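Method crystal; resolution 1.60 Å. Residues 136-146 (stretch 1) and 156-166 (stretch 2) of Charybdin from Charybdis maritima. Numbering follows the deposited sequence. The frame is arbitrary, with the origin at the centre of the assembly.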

# COMPACT_ATOMS: atom_id res chain seq x y z
N ASN A 136 5.38 -16.22 8.28
CA ASN A 136 4.34 -17.24 8.44
C ASN A 136 2.96 -16.67 8.12
O ASN A 136 2.15 -17.34 7.48
CB ASN A 136 4.38 -17.84 9.85
CG ASN A 136 5.61 -18.74 10.08
OD1 ASN A 136 6.10 -18.83 11.20
ND2 ASN A 136 6.09 -19.40 9.04
N ALA A 137 2.69 -15.43 8.52
CA ALA A 137 1.38 -14.80 8.23
C ALA A 137 1.21 -14.54 6.74
O ALA A 137 0.11 -14.68 6.19
CB ALA A 137 1.20 -13.53 9.04
N LEU A 138 2.29 -14.14 6.08
CA LEU A 138 2.24 -13.91 4.64
C LEU A 138 2.02 -15.23 3.90
O LEU A 138 1.27 -15.27 2.94
CB LEU A 138 3.50 -13.20 4.19
CG LEU A 138 3.52 -12.67 2.77
CD1 LEU A 138 2.30 -11.79 2.47
CD2 LEU A 138 4.85 -11.93 2.57
N GLN A 139 2.64 -16.30 4.36
CA GLN A 139 2.43 -17.60 3.77
C GLN A 139 0.96 -18.00 3.87
O GLN A 139 0.34 -18.45 2.90
CB GLN A 139 3.33 -18.62 4.46
CG GLN A 139 4.81 -18.49 4.10
CD GLN A 139 5.74 -19.38 4.93
OE1 GLN A 139 6.96 -19.33 4.77
NE2 GLN A 139 5.17 -20.19 5.82
N ASP A 140 0.40 -17.82 5.06
CA ASP A 140 -1.01 -18.14 5.28
C ASP A 140 -1.93 -17.28 4.41
O ASP A 140 -2.95 -17.74 3.90
CB ASP A 140 -1.36 -17.96 6.76
CG ASP A 140 -0.56 -18.86 7.66
OD1 ASP A 140 -0.10 -19.94 7.20
OD2 ASP A 140 -0.39 -18.50 8.85
N ALA A 141 -1.58 -16.01 4.25
CA ALA A 141 -2.38 -15.13 3.43
C ALA A 141 -2.43 -15.57 1.99
O ALA A 141 -3.49 -15.56 1.38
CB ALA A 141 -1.83 -13.72 3.49
N VAL A 142 -1.30 -15.95 1.41
CA VAL A 142 -1.40 -16.42 0.00
C VAL A 142 -2.18 -17.74 -0.10
O VAL A 142 -2.97 -17.91 -1.01
CB VAL A 142 -0.09 -16.32 -0.90
CG1 VAL A 142 1.06 -15.50 -0.27
CG2 VAL A 142 0.29 -17.60 -1.53
N SER A 143 -2.01 -18.63 0.87
CA SER A 143 -2.78 -19.88 0.87
C SER A 143 -4.28 -19.62 0.89
O SER A 143 -5.05 -20.23 0.15
CB SER A 143 -2.39 -20.74 2.06
OG SER A 143 -1.04 -21.09 2.00
N LYS A 144 -4.71 -18.70 1.74
CA LYS A 144 -6.13 -18.41 1.84
C LYS A 144 -6.65 -17.70 0.60
O LYS A 144 -7.71 -18.02 0.09
CB LYS A 144 -6.41 -17.57 3.08
CG LYS A 144 -6.18 -18.31 4.37
CD LYS A 144 -7.21 -19.39 4.61
CE LYS A 144 -7.04 -20.04 6.00
NZ LYS A 144 -6.67 -19.05 7.06
N LEU A 145 -5.91 -16.72 0.09
CA LEU A 145 -6.38 -15.99 -1.07
C LEU A 145 -6.47 -16.89 -2.31
O LEU A 145 -7.39 -16.73 -3.13
CB LEU A 145 -5.51 -14.74 -1.32
CG LEU A 145 -5.70 -13.61 -0.29
CD1 LEU A 145 -4.62 -12.58 -0.43
CD2 LEU A 145 -7.09 -12.99 -0.39
N ALA A 146 -5.57 -17.85 -2.40
CA ALA A 146 -5.58 -18.81 -3.51
C ALA A 146 -6.93 -19.56 -3.62
O ALA A 146 -7.41 -19.81 -4.73
CB ALA A 146 -4.44 -19.80 -3.37
N ARG A 156 -8.91 -10.82 6.12
CA ARG A 156 -7.72 -10.85 6.97
C ARG A 156 -6.47 -10.93 6.11
O ARG A 156 -5.46 -10.25 6.34
CB ARG A 156 -7.75 -12.03 7.93
CG ARG A 156 -6.59 -12.02 8.92
CD ARG A 156 -6.61 -13.26 9.81
NE ARG A 156 -5.78 -13.09 11.00
CZ ARG A 156 -4.44 -13.12 11.00
NH1 ARG A 156 -3.76 -12.95 12.14
NH2 ARG A 156 -3.79 -13.34 9.86
N SER A 157 -6.53 -11.78 5.10
CA SER A 157 -5.41 -11.98 4.24
C SER A 157 -5.08 -10.72 3.43
O SER A 157 -3.90 -10.43 3.21
CB SER A 157 -5.69 -13.15 3.31
OG SER A 157 -5.86 -14.34 4.07
N LEU A 158 -6.11 -10.02 2.97
CA LEU A 158 -5.91 -8.75 2.27
C LEU A 158 -5.30 -7.66 3.17
O LEU A 158 -4.48 -6.85 2.70
CB LEU A 158 -7.21 -8.29 1.61
CG LEU A 158 -7.68 -9.14 0.42
CD1 LEU A 158 -9.12 -8.76 -0.02
CD2 LEU A 158 -6.74 -9.07 -0.80
N ILE A 159 -5.63 -7.69 4.47
CA ILE A 159 -4.98 -6.79 5.41
C ILE A 159 -3.47 -7.09 5.47
O ILE A 159 -2.65 -6.18 5.43
CB ILE A 159 -5.58 -6.90 6.83
CG1 ILE A 159 -7.02 -6.40 6.81
CG2 ILE A 159 -4.76 -6.11 7.81
CD1 ILE A 159 -7.83 -6.76 7.99
N VAL A 160 -3.12 -8.37 5.57
CA VAL A 160 -1.72 -8.72 5.63
C VAL A 160 -0.98 -8.26 4.36
O VAL A 160 0.10 -7.65 4.43
CB VAL A 160 -1.54 -10.25 5.86
CG1 VAL A 160 -0.11 -10.65 5.70
CG2 VAL A 160 -2.05 -10.61 7.25
N VAL A 161 -1.55 -8.53 3.19
CA VAL A 161 -0.91 -8.09 1.96
C VAL A 161 -0.83 -6.55 1.88
O VAL A 161 0.22 -5.98 1.55
CB VAL A 161 -1.65 -8.65 0.74
CG1 VAL A 161 -1.15 -7.98 -0.53
CG2 VAL A 161 -1.51 -10.17 0.70
N SER A 162 -1.91 -5.87 2.21
CA SER A 162 -1.90 -4.40 2.19
C SER A 162 -0.84 -3.84 3.13
O SER A 162 -0.13 -2.89 2.75
CB SER A 162 -3.27 -3.86 2.57
OG SER A 162 -3.31 -2.45 2.38
N GLN A 163 -0.72 -4.37 4.34
CA GLN A 163 0.25 -3.87 5.29
C GLN A 163 1.66 -4.16 4.82
O GLN A 163 2.52 -3.27 4.77
CB GLN A 163 0.02 -4.45 6.67
CG GLN A 163 -1.23 -3.96 7.36
CD GLN A 163 -1.10 -2.54 7.82
OE1 GLN A 163 0.00 -2.07 8.11
NE2 GLN A 163 -2.22 -1.81 7.86
N MET A 164 1.92 -5.39 4.44
CA MET A 164 3.30 -5.77 4.15
C MET A 164 3.82 -5.34 2.80
O MET A 164 5.04 -5.34 2.59
CB MET A 164 3.48 -7.28 4.34
CG MET A 164 3.17 -7.70 5.73
SD MET A 164 3.47 -9.46 6.10
CE MET A 164 5.26 -9.48 6.20
N PHE A 165 2.93 -4.95 1.88
CA PHE A 165 3.38 -4.44 0.58
C PHE A 165 3.02 -2.99 0.40
O PHE A 165 3.90 -2.17 0.15
CB PHE A 165 2.93 -5.38 -0.53
CG PHE A 165 3.60 -6.71 -0.42
CD1 PHE A 165 4.89 -6.87 -0.88
CD2 PHE A 165 3.01 -7.75 0.25
CE1 PHE A 165 5.57 -8.06 -0.73
CE2 PHE A 165 3.68 -8.96 0.42
CZ PHE A 165 4.97 -9.12 -0.08
N CYS A 166 1.77 -2.63 0.60
CA CYS A 166 1.38 -1.21 0.36
C CYS A 166 1.91 -0.26 1.44
O CYS A 166 2.59 0.74 1.13
CB CYS A 166 -0.10 -1.07 0.19
SG CYS A 166 -0.71 -2.17 -1.16

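Two helical segments of one chain, 136-146 and 156-166, cross at 129° between their N-to-C directions. Their axes come within 8.8 Å. No hydrogen bond links them. Packing of side chains holds them together, and it buries 475 Å² counted over both sides. Three residues cover the most surface: Leu138, Ser157 and Leu145.

Ser157 sits where the helices are nearest. Ser157 CA lies 4.4 Å from Ala141 CA, a short distance for two helix backbones. Both residues direct their CA-to-CB bonds toward the other stretch, and both side chains are small. Ala141 CB and Ser157 CB are 3.9 Å apart. Ala141 has nothing beyond CB, and Ser157 OG lies 3.6 Å from Ala141 CA. Ser157 OG also lies 3.4 Å from Lys144 CB. These are contacts with carbon, not hydrogen bonds. The hydroxyl is nevertheless satisfied, since it is hydrogen-bonded elsewhere in the structure. Serine thus combines small size with a polar group that is not left unpaired in a buried place. Lys144 touches this site through the base of its side chain. The chain runs on to NZ, and the residue as a whole is exposed, as suits a charged amine.

Leu145 lies one turn beyond Ala141, and its CA-to-CB bond also points toward the partner helix. Its chi1 is m and its chi2 is t. Leu145 CG rests 3.6 Å from Ser157 CB. Both methyl groups reach Leu158: Leu145 CD2 is 4.0 Å and Leu145 CD1 4.1 Å from Leu158 CD2. Leu145 CD1 is also 4.1 Å from Val161 CG2. The branched end of leucine suits this position, because it fills space between Ser157, Leu158 and Val161. All four residues are buried.

Leu138 has the largest covered area, 89 Å². Its CA-to-CB bond points sideways, but the end of the side chain comes nearer to the other stretch, with chi1 t and chi2 p. Leu138 CD1 lies 4.2 Å from Val160 CG1 and 3.8 Å from Phe165 CE2. The methyl meets the Phe165 ring at its edge, near the ring plane. At the base of the side chain, Leu138 CB is 4.2 Å from Met164 SD. Here the CA atoms of Leu138 and Val160 are 6.6 Å apart, wider than at Ala141 and Ser157. Larger side chains occupy this wider part of the contact. The methionine chain and the phenylalanine ring reach Leu138 from successive residues of the second helix.

Val160 links the Leu138 end of the contact to Ala141 in the middle. Its CA-to-CB bond points toward the first helix, and Val160 CG1 is 4.2 Å from Ala141 CB as well as close to Leu138. Val160 CG1 also lies 4.1 Å from Ala137 O, a carbonyl already bonded within its own helix to Ala141 N at 2.9 Å. That oxygen is therefore not left unpaired beside the methyl.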